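Local structure of putative uncharacterized protein (Chaetomium thermophilum, 5T8V) at residues 945-950 with 993-998; 972-977 with 1029-1034; 1078-1083 with 1151-1156. The protein probably acts in loading cohesin onto chromatin, the chain being the HEAT-repeat C-terminal part of the cohesin loader Scc2. All blocks are in the same frame, centred on the assembly; numbering follows the deposited sequence.

All three contacts lie on the same side of the chain's centre, within the helical array of the HEAT-repeat solenoid. Interactions 1 and 2 are mostly buried; interaction 3 is only partly so and buries more surface between its segments, 356 Å² against 199 and 221. Interaction 1 seats a phenylalanine on helix 940-960. Interaction 2 sets helix 969-986, next in sequence, beside helix 1026-1042, and the two contacts touch through S949 and Y976. Helix 1026-1042 in turn packs on helix 1065-1086, which carries one side of interaction 3. The chemistry differs: aliphatic-aromatic in the first, a proline met by carbon and by serine and aspartate oxygens in the second, and a salt bridge beside leucine packing in the third.

Interaction 1: residues 945-950 with 993-998; sequences LVISSL and HEMFKE
I947 and F996 mark the closest backbone approach, with CA atoms 7.0 Å apart, where the first half of helix 940-960 meets the segment leading from helix 969-986 to helix 1009-1016. The setting is an alpha-solenoid of HEAT repeats, and here the chain between those two helices packs on the helix flank. The evidence that the contact is hydrophobic lies in its atoms: what meets is carbon against carbon, apart from one backbone carbonyl.

F996 is the residue that 993-998 sets against the helix. Its CG stands anti to its own carbonyl carbon (chi1 -77°), and the ring beyond lies against V946 and I947. I947 crosses it obliquely and makes two different touches. Its CD1 lies over one face, 4.2 Å from the ring centroid and 16° off the ring normal, a CH-pi contact, while its CG1 comes to 3.4 Å from F996 CE2. V946 meets the same ring differently: its CG1 lies in the ring plane at the edge, 3.7 Å from F996 CE2, the two side chains crossing at about a right angle. Three successive positions on the ring are thus engaged from the helix side, CD2 and CE2 by I947, CE2 and CZ by V946. A943, one turn earlier on the helix, also touches F996, and H999 and F1000 continue the cover over I947.

Away from this contact, L945 O accepts S949 N and S949 OG from opposite faces of the carbonyl plane. M995 adds a contact of its own with I947: I947 CD1 lies 4.0 Å from the terminal methyl CE of M995 and 3.5 Å from M995 O.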
loop_
_atom_site.group_PDB
_atom_site.type_symbol
_atom_site.label_atom_id
_atom_site.label_comp_id
_atom_site.label_asym_id
_atom_site.label_seq_id
_atom_site.Cartn_x
_atom_site.Cartn_y
_atom_site.Cartn_z
ATOM N N LEU A 945 -49.423 -48.911 -2.187
ATOM C CA LEU A 945 -48.316 -48.666 -3.105
ATOM C C LEU A 945 -47.181 -49.658 -2.872
ATOM O O LEU A 945 -46.687 -50.296 -3.813
ATOM C CB LEU A 945 -47.829 -47.227 -2.939
ATOM C CG LEU A 945 -46.615 -46.789 -3.757
ATOM C CD1 LEU A 945 -46.839 -47.026 -5.242
ATOM C CD2 LEU A 945 -46.323 -45.324 -3.478
ATOM N N VAL A 946 -46.762 -49.809 -1.613
ATOM C CA VAL A 946 -45.675 -50.731 -1.285
ATOM C C VAL A 946 -46.039 -52.150 -1.708
ATOM O O VAL A 946 -45.238 -52.858 -2.330
ATOM C CB VAL A 946 -45.351 -50.657 0.219
ATOM C CG1 VAL A 946 -44.217 -51.612 0.581
ATOM C CG2 VAL A 946 -44.996 -49.229 0.624
ATOM N N ILE A 947 -47.257 -52.584 -1.376
ATOM C CA ILE A 947 -47.670 -53.956 -1.663
ATOM C C ILE A 947 -47.697 -54.196 -3.166
ATOM O O ILE A 947 -47.216 -55.224 -3.656
ATOM C CB ILE A 947 -49.036 -54.249 -1.017
ATOM C CG1 ILE A 947 -48.906 -54.237 0.510
ATOM C CG2 ILE A 947 -49.580 -55.603 -1.483
ATOM C CD1 ILE A 947 -50.231 -54.249 1.249
ATOM N N SER A 948 -48.267 -53.256 -3.923
ATOM C CA SER A 948 -48.302 -53.411 -5.373
ATOM C C SER A 948 -46.893 -53.486 -5.945
ATOM O O SER A 948 -46.620 -54.295 -6.839
ATOM C CB SER A 948 -49.085 -52.261 -6.009
ATOM O OG SER A 948 -48.515 -51.005 -5.682
ATOM N N SER A 949 -45.979 -52.659 -5.432
ATOM C CA SER A 949 -44.603 -52.692 -5.919
ATOM C C SER A 949 -43.951 -54.042 -5.637
ATOM O O SER A 949 -43.316 -54.635 -6.517
ATOM C CB SER A 949 -43.800 -51.558 -5.284
ATOM O OG SER A 949 -44.328 -50.296 -5.654
ATOM N N LEU A 950 -44.104 -54.548 -4.411
ATOM C CA LEU A 950 -43.515 -55.838 -4.061
ATOM C C LEU A 950 -44.095 -56.958 -4.919
ATOM O O LEU A 950 -43.355 -57.774 -5.488
ATOM C CB LEU A 950 -43.740 -56.118 -2.574
ATOM C CG LEU A 950 -43.013 -55.170 -1.618
ATOM C CD1 LEU A 950 -43.578 -55.272 -0.210
ATOM C CD2 LEU A 950 -41.520 -55.462 -1.615
ATOM N N HIS A 993 -48.704 -54.037 10.381
ATOM C CA HIS A 993 -48.185 -55.378 10.154
ATOM C C HIS A 993 -49.263 -56.361 9.720
ATOM O O HIS A 993 -48.929 -57.490 9.345
ATOM C CB HIS A 993 -47.496 -55.896 11.419
ATOM C CG HIS A 993 -48.387 -55.948 12.621
ATOM N ND1 HIS A 993 -48.731 -54.826 13.344
ATOM C CD2 HIS A 993 -48.996 -56.991 13.232
ATOM C CE1 HIS A 993 -49.518 -55.175 14.346
ATOM N NE2 HIS A 993 -49.695 -56.484 14.300
ATOM N N GLU A 994 -50.535 -55.968 9.760
ATOM C CA GLU A 994 -51.622 -56.829 9.316
ATOM C C GLU A 994 -52.072 -56.532 7.894
ATOM O O GLU A 994 -52.507 -57.449 7.190
ATOM C CB GLU A 994 -52.822 -56.694 10.261
ATOM C CG GLU A 994 -53.568 -57.998 10.504
ATOM C CD GLU A 994 -52.718 -59.030 11.222
ATOM O OE1 GLU A 994 -51.768 -58.632 11.928
ATOM O OE2 GLU A 994 -52.997 -60.239 11.076
ATOM N N MET A 995 -51.975 -55.275 7.452
ATOM C CA MET A 995 -52.325 -54.937 6.077
ATOM C C MET A 995 -51.467 -55.686 5.069
ATOM O O MET A 995 -51.897 -55.878 3.925
ATOM C CB MET A 995 -52.185 -53.426 5.862
ATOM C CG MET A 995 -52.393 -52.959 4.422
ATOM S SD MET A 995 -54.031 -53.346 3.769
ATOM C CE MET A 995 -53.865 -52.775 2.078
ATOM N N PHE A 996 -50.267 -56.115 5.462
ATOM C CA PHE A 996 -49.363 -56.798 4.547
ATOM C C PHE A 996 -49.537 -58.310 4.557
ATOM O O PHE A 996 -49.269 -58.960 3.540
ATOM C CB PHE A 996 -47.911 -56.451 4.890
ATOM C CG PHE A 996 -47.492 -55.082 4.430
ATOM C CD1 PHE A 996 -47.796 -53.959 5.183
ATOM C CD2 PHE A 996 -46.794 -54.919 3.245
ATOM C CE1 PHE A 996 -47.412 -52.702 4.760
ATOM C CE2 PHE A 996 -46.407 -53.664 2.818
ATOM C CZ PHE A 996 -46.717 -52.554 3.577
ATOM N N LYS A 997 -49.983 -58.893 5.672
ATOM C CA LYS A 997 -50.139 -60.342 5.717
ATOM C C LYS A 997 -51.291 -60.810 4.838
ATOM O O LYS A 997 -51.292 -61.959 4.382
ATOM C CB LYS A 997 -50.352 -60.814 7.155
ATOM C CG LYS A 997 -50.147 -62.314 7.326
ATOM C CD LYS A 997 -50.697 -62.832 8.644
ATOM C CE LYS A 997 -50.525 -64.341 8.744
ATOM N NZ LYS A 997 -51.113 -64.902 9.988
ATOM N N GLU A 998 -52.276 -59.943 4.589
ATOM C CA GLU A 998 -53.412 -60.339 3.761
ATOM C C GLU A 998 -52.985 -60.645 2.332
ATOM O O GLU A 998 -53.633 -61.448 1.650
ATOM C CB GLU A 998 -54.478 -59.241 3.769
ATOM C CG GLU A 998 -54.920 -58.796 5.158
ATOM C CD GLU A 998 -55.347 -59.954 6.041
ATOM O OE1 GLU A 998 -54.478 -60.535 6.725
ATOM O OE2 GLU A 998 -56.551 -60.288 6.046
#

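Interaction 2: residues 972-977 with 1029-1034; sequences QFDRYS and RKPALD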
loop_
_atom_site.group_PDB
_atom_site.type_symbol
_atom_site.label_atom_id
_atom_site.label_comp_id
_atom_site.label_asym_id
_atom_site.label_seq_id
_atom_site.Cartn_x
_atom_site.Cartn_y
_atom_site.Cartn_z
ATOM N N GLN A 972 -38.767 -51.802 -15.339
ATOM C CA GLN A 972 -39.899 -51.980 -14.436
ATOM C C GLN A 972 -39.418 -52.354 -13.041
ATOM O O GLN A 972 -39.835 -51.753 -12.042
ATOM C CB GLN A 972 -40.843 -53.055 -14.976
ATOM C CG GLN A 972 -41.512 -52.711 -16.292
ATOM C CD GLN A 972 -42.559 -53.736 -16.688
ATOM O OE1 GLN A 972 -43.153 -54.392 -15.831
ATOM N NE2 GLN A 972 -42.784 -53.884 -17.988
ATOM N N PHE A 973 -38.535 -53.351 -12.953
ATOM C CA PHE A 973 -37.995 -53.737 -11.654
ATOM C C PHE A 973 -37.233 -52.590 -11.010
ATOM O O PHE A 973 -37.309 -52.393 -9.792
ATOM C CB PHE A 973 -37.078 -54.947 -11.782
ATOM C CG PHE A 973 -36.198 -55.140 -10.587
ATOM C CD1 PHE A 973 -36.714 -55.666 -9.417
ATOM C CD2 PHE A 973 -34.867 -54.764 -10.619
ATOM C CE1 PHE A 973 -35.919 -55.826 -8.306
ATOM C CE2 PHE A 973 -34.061 -54.926 -9.507
ATOM C CZ PHE A 973 -34.588 -55.461 -8.350
ATOM N N ASP A 974 -36.462 -51.842 -11.801
ATOM C CA ASP A 974 -35.772 -50.680 -11.256
ATOM C C ASP A 974 -36.753 -49.764 -10.542
ATOM O O ASP A 974 -36.487 -49.294 -9.428
ATOM C CB ASP A 974 -35.046 -49.924 -12.369
ATOM C CG ASP A 974 -34.265 -48.730 -11.851
ATOM O OD1 ASP A 974 -34.888 -47.679 -11.593
ATOM O OD2 ASP A 974 -33.030 -48.842 -11.706
ATOM N N ARG A 975 -37.911 -49.516 -11.158
ATOM C CA ARG A 975 -38.880 -48.622 -10.538
ATOM C C ARG A 975 -39.522 -49.257 -9.311
ATOM O O ARG A 975 -39.711 -48.589 -8.289
ATOM C CB ARG A 975 -39.948 -48.213 -11.552
ATOM C CG ARG A 975 -40.701 -46.954 -11.162
ATOM C CD ARG A 975 -39.794 -45.729 -11.223
ATOM N NE ARG A 975 -40.404 -44.555 -10.617
ATOM C CZ ARG A 975 -39.771 -43.400 -10.441
ATOM N NH1 ARG A 975 -38.508 -43.263 -10.827
ATOM N NH2 ARG A 975 -40.399 -42.380 -9.878
ATOM N N TYR A 976 -39.871 -50.542 -9.387
ATOM C CA TYR A 976 -40.437 -51.224 -8.227
ATOM C C TYR A 976 -39.497 -51.125 -7.031
ATOM O O TYR A 976 -39.875 -50.633 -5.960
ATOM C CB TYR A 976 -40.719 -52.690 -8.566
ATOM C CG TYR A 976 -41.851 -52.913 -9.549
ATOM C CD1 TYR A 976 -42.991 -52.118 -9.528
ATOM C CD2 TYR A 976 -41.781 -53.929 -10.497
ATOM C CE1 TYR A 976 -44.024 -52.326 -10.422
ATOM C CE2 TYR A 976 -42.810 -54.143 -11.394
ATOM C CZ TYR A 976 -43.929 -53.339 -11.351
ATOM O OH TYR A 976 -44.955 -53.548 -12.243
ATOM N N SER A 977 -38.258 -51.592 -7.202
ATOM C CA SER A 977 -37.284 -51.553 -6.118
ATOM C C SER A 977 -37.027 -50.131 -5.647
ATOM O O SER A 977 -36.781 -49.910 -4.456
ATOM C CB SER A 977 -35.975 -52.195 -6.570
ATOM O OG SER A 977 -35.298 -51.359 -7.492
ATOM N N ARG A 1029 -28.891 -55.819 -10.410
ATOM C CA ARG A 1029 -28.179 -55.802 -9.138
ATOM C C ARG A 1029 -28.066 -54.391 -8.580
ATOM O O ARG A 1029 -28.048 -54.211 -7.356
ATOM C CB ARG A 1029 -26.787 -56.411 -9.305
ATOM C CG ARG A 1029 -26.783 -57.902 -9.597
ATOM C CD ARG A 1029 -25.363 -58.423 -9.737
ATOM N NE ARG A 1029 -24.634 -58.370 -8.472
ATOM C CZ ARG A 1029 -23.322 -58.552 -8.352
ATOM N NH1 ARG A 1029 -22.578 -58.794 -9.424
ATOM N NH2 ARG A 1029 -22.750 -58.486 -7.158
ATOM N N LYS A 1030 -27.986 -53.375 -9.451
ATOM C CA LYS A 1030 -27.830 -52.008 -8.950
ATOM C C LYS A 1030 -29.070 -51.549 -8.196
ATOM O O LYS A 1030 -28.980 -51.300 -6.981
ATOM C CB LYS A 1030 -27.464 -51.063 -10.099
ATOM C CG LYS A 1030 -27.392 -49.602 -9.671
ATOM C CD LYS A 1030 -27.127 -48.668 -10.836
ATOM C CE LYS A 1030 -27.217 -47.212 -10.402
ATOM N NZ LYS A 1030 -28.563 -46.865 -9.859
ATOM N N PRO A 1031 -30.243 -51.421 -8.823
ATOM C CA PRO A 1031 -31.406 -50.900 -8.088
ATOM C C PRO A 1031 -31.841 -51.784 -6.934
ATOM O O PRO A 1031 -32.507 -51.291 -6.013
ATOM C CB PRO A 1031 -32.491 -50.804 -9.168
ATOM C CG PRO A 1031 -32.086 -51.792 -10.199
ATOM C CD PRO A 1031 -30.592 -51.787 -10.208
ATOM N N ALA A 1032 -31.491 -53.071 -6.949
ATOM C CA ALA A 1032 -31.778 -53.932 -5.805
ATOM C C ALA A 1032 -30.950 -53.520 -4.596
ATOM O O ALA A 1032 -31.488 -53.288 -3.505
ATOM C CB ALA A 1032 -31.508 -55.393 -6.168
ATOM N N LEU A 1033 -29.630 -53.420 -4.774
ATOM C CA LEU A 1033 -28.765 -52.981 -3.685
ATOM C C LEU A 1033 -29.121 -51.569 -3.239
ATOM O O LEU A 1033 -29.083 -51.257 -2.043
ATOM C CB LEU A 1033 -27.302 -53.068 -4.115
ATOM C CG LEU A 1033 -26.779 -54.504 -4.213
ATOM C CD1 LEU A 1033 -25.491 -54.547 -5.008
ATOM C CD2 LEU A 1033 -26.570 -55.103 -2.827
ATOM N N ASP A 1034 -29.474 -50.699 -4.189
ATOM C CA ASP A 1034 -29.945 -49.365 -3.835
ATOM C C ASP A 1034 -31.172 -49.451 -2.936
ATOM O O ASP A 1034 -31.255 -48.774 -1.903
ATOM C CB ASP A 1034 -30.260 -48.575 -5.106
ATOM C CG ASP A 1034 -30.438 -47.092 -4.846
ATOM O OD1 ASP A 1034 -30.592 -46.702 -3.669
ATOM O OD2 ASP A 1034 -30.430 -46.311 -5.822
#
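S977 OG lies near two backbone carbonyls, 3.1 Å from D974 O in its own helix and 3.2 Å from P1031 O of the facing helix. Its chi1 of 72° puts OG between the backbone N and the carbonyl carbon, and these two distances show the hydroxyl close to its own helix and to P1031 alike. The same oxygen also lies against the proline ring, at its CB.

P1031 is the centre of the contact, touched by three side chains. D974 crosses it at about a right angle and lays OD2 3.3 Å from P1031 CB, with P1031 CG almost as near; this is a contact of a carboxylate oxygen with ring carbons. Opposite charge is near but does not touch, since K1030 NZ is 5.2 Å from D974 OD2. F973 also meets the proline at CG: its own CG is anti to the backbone N (chi1 163°), and at the far side of its ring CE2 is 3.8 Å from P1031 CG.

The F973 ring also has A1032 CB in its plane at the edge, 3.8 Å from CZ, and S977 CB of its own helix over one face. Beyond the two segments, F1019 meets this ring, and V1028 and T956 add further cover. P1031 N, having no hydrogen to give, makes no bond to the preceding turn, and helix 1026-1042 is kinked there.

The backbones run close beside each other where P1031, A1032 and S977 meet: the segment axes approach to 8.7 Å and run in the same direction, only 6° apart. Such side-by-side parallel helices, separated in sequence by intervening chain, are characteristic of the layers of an alpha-solenoid built from HEAT repeats.

Interaction 3: residues 1078-1083 with 1151-1156; sequences FLFSEE and INRQGL
L1079 and Q1154 hold the tighter half of this helix-to-helix contact in the HEAT-repeat solenoid, where helix 1065-1086 packs against the C-terminal end of helix 1139-1154; E1083 and R1153 form the more exposed half. On the packed side, L1079 CD1 rests 3.7 Å from I1151 CG1. Q1154 is extended beyond CG and sets its amide against L1079 and E1083: NE2 is 2.9 Å from L1079 O and 3.3 Å from E1083 CG. This NE2 is hydrogen-bonded to S1150 OG. L1156, beyond G1155, whose positive phi marks the helix end, approaches L1079 at longer range.

On the looser side, R1153, an exposed residue, turns its guanidinium to the carboxylate of E1083, the planes 84° apart. R1153 NH2 donates to E1083 OE1 at 2.7 Å with an N-H...O angle of 161°, while NE adds a weak bond to the same oxygen. The other oxygen, E1083 OE2, is bonded to S1150 OG, so both carboxylate oxygens have a partner. An alanine at E1083 would probably leave the R1153 guanidinium without its close acid partner and S1150 without this acceptor, and is likely to open a gap where CG lay against the Q1154 amide. R1153 NH1 also makes a long, weak ion pair with E1184. At the meeting point itself, E1083 OE1 is approached on its syn side and lies only 8° out of the R1153 guanidinium plane.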
loop_
_atom_site.group_PDB
_atom_site.type_symbol
_atom_site.label_atom_id
_atom_site.label_comp_id
_atom_site.label_asym_id
_atom_site.label_seq_id
_atom_site.Cartn_x
_atom_site.Cartn_y
_atom_site.Cartn_z
ATOM N N PHE A 1078 -26.474 -44.001 7.265
ATOM C CA PHE A 1078 -26.669 -44.620 8.571
ATOM C C PHE A 1078 -25.733 -44.020 9.614
ATOM O O PHE A 1078 -26.176 -43.559 10.673
ATOM C CB PHE A 1078 -26.459 -46.131 8.463
ATOM C CG PHE A 1078 -26.359 -46.830 9.789
ATOM C CD1 PHE A 1078 -27.321 -46.637 10.765
ATOM C CD2 PHE A 1078 -25.309 -47.693 10.051
ATOM C CE1 PHE A 1078 -27.230 -47.281 11.984
ATOM C CE2 PHE A 1078 -25.214 -48.344 11.268
ATOM C CZ PHE A 1078 -26.175 -48.138 12.235
ATOM N N LEU A 1079 -24.429 -44.009 9.327
ATOM C CA LEU A 1079 -23.461 -43.531 10.310
ATOM C C LEU A 1079 -23.624 -42.037 10.578
ATOM O O LEU A 1079 -23.533 -41.593 11.730
ATOM C CB LEU A 1079 -22.046 -43.846 9.830
ATOM C CG LEU A 1079 -21.742 -45.345 9.769
ATOM C CD1 LEU A 1079 -20.563 -45.629 8.858
ATOM C CD2 LEU A 1079 -21.480 -45.886 11.166
ATOM N N PHE A 1080 -23.868 -41.246 9.531
ATOM C CA PHE A 1080 -24.057 -39.811 9.717
ATOM C C PHE A 1080 -25.237 -39.529 10.639
ATOM O O PHE A 1080 -25.121 -38.754 11.598
ATOM C CB PHE A 1080 -24.248 -39.133 8.362
ATOM C CG PHE A 1080 -22.960 -38.740 7.698
ATOM C CD1 PHE A 1080 -21.881 -39.608 7.679
ATOM C CD2 PHE A 1080 -22.830 -37.503 7.089
ATOM C CE1 PHE A 1080 -20.693 -39.248 7.071
ATOM C CE2 PHE A 1080 -21.646 -37.137 6.477
ATOM C CZ PHE A 1080 -20.577 -38.012 6.469
ATOM N N SER A 1081 -26.389 -40.148 10.366
ATOM C CA SER A 1081 -27.518 -40.002 11.278
ATOM C C SER A 1081 -27.168 -40.518 12.668
ATOM O O SER A 1081 -27.665 -39.991 13.671
ATOM C CB SER A 1081 -28.745 -40.730 10.727
ATOM O OG SER A 1081 -28.519 -42.125 10.642
ATOM N N GLU A 1082 -26.309 -41.538 12.750
ATOM C CA GLU A 1082 -25.827 -42.004 14.044
ATOM C C GLU A 1082 -24.942 -40.972 14.730
ATOM O O GLU A 1082 -24.696 -41.091 15.935
ATOM C CB GLU A 1082 -25.062 -43.318 13.880
ATOM C CG GLU A 1082 -25.954 -44.533 13.705
ATOM C CD GLU A 1082 -26.559 -45.003 15.013
ATOM O OE1 GLU A 1082 -25.799 -45.183 15.987
ATOM O OE2 GLU A 1082 -27.795 -45.186 15.071
ATOM N N GLU A 1083 -24.455 -39.969 13.996
ATOM C CA GLU A 1083 -23.722 -38.872 14.619
ATOM C C GLU A 1083 -24.638 -37.719 15.006
ATOM O O GLU A 1083 -24.496 -37.163 16.100
ATOM C CB GLU A 1083 -22.621 -38.370 13.686
ATOM C CG GLU A 1083 -21.462 -39.330 13.569
ATOM C CD GLU A 1083 -20.306 -38.757 12.782
ATOM O OE1 GLU A 1083 -20.320 -37.541 12.498
ATOM O OE2 GLU A 1083 -19.383 -39.525 12.446
ATOM N N ILE A 1151 -16.834 -43.304 11.024
ATOM C CA ILE A 1151 -16.521 -44.455 11.870
ATOM C C ILE A 1151 -15.537 -44.063 12.962
ATOM O O ILE A 1151 -15.644 -44.514 14.109
ATOM C CB ILE A 1151 -15.977 -45.613 11.008
ATOM C CG1 ILE A 1151 -17.099 -46.191 10.137
ATOM C CG2 ILE A 1151 -15.352 -46.706 11.888
ATOM C CD1 ILE A 1151 -16.636 -47.222 9.128
ATOM N N ASN A 1152 -14.566 -43.213 12.628
ATOM C CA ASN A 1152 -13.529 -42.847 13.585
ATOM C C ASN A 1152 -14.009 -41.767 14.548
ATOM O O ASN A 1152 -13.715 -41.829 15.748
ATOM C CB ASN A 1152 -12.277 -42.383 12.837
ATOM C CG ASN A 1152 -11.101 -42.140 13.760
ATOM O OD1 ASN A 1152 -10.474 -43.082 14.245
ATOM N ND2 ASN A 1152 -10.788 -40.871 13.999
ATOM N N ARG A 1153 -14.749 -40.776 14.045
ATOM C CA ARG A 1153 -15.278 -39.731 14.916
ATOM C C ARG A 1153 -16.212 -40.303 15.971
ATOM O O ARG A 1153 -16.281 -39.777 17.088
ATOM C CB ARG A 1153 -16.011 -38.670 14.092
ATOM C CG ARG A 1153 -15.101 -37.798 13.237
ATOM C CD ARG A 1153 -15.835 -36.581 12.694
ATOM N NE ARG A 1153 -17.134 -36.917 12.110
ATOM C CZ ARG A 1153 -17.320 -37.329 10.858
ATOM N NH1 ARG A 1153 -16.290 -37.474 10.034
ATOM N NH2 ARG A 1153 -18.544 -37.603 10.427
ATOM N N GLN A 1154 -16.938 -41.373 15.642
ATOM C CA GLN A 1154 -17.846 -41.970 16.615
ATOM C C GLN A 1154 -17.116 -42.865 17.607
ATOM O O GLN A 1154 -17.558 -42.998 18.753
ATOM C CB GLN A 1154 -18.928 -42.770 15.896
ATOM C CG GLN A 1154 -19.817 -41.946 14.992
ATOM C CD GLN A 1154 -20.882 -42.781 14.314
ATOM O OE1 GLN A 1154 -21.517 -43.629 14.943
ATOM N NE2 GLN A 1154 -21.078 -42.553 13.022
ATOM N N GLY A 1155 -16.016 -43.487 17.190
ATOM C CA GLY A 1155 -15.259 -44.349 18.072
ATOM C C GLY A 1155 -15.647 -45.807 18.026
ATOM O O GLY A 1155 -15.466 -46.516 19.024
ATOM N N LEU A 1156 -16.180 -46.284 16.898
ATOM C CA LEU A 1156 -16.528 -47.695 16.776
ATOM C C LEU A 1156 -15.304 -48.580 16.595
ATOM O O LEU A 1156 -15.359 -49.770 16.923
ATOM C CB LEU A 1156 -17.483 -47.909 15.602
ATOM C CG LEU A 1156 -18.910 -47.395 15.795
ATOM C CD1 LEU A 1156 -19.152 -46.177 14.938
ATOM C CD2 LEU A 1156 -19.916 -48.478 15.482
#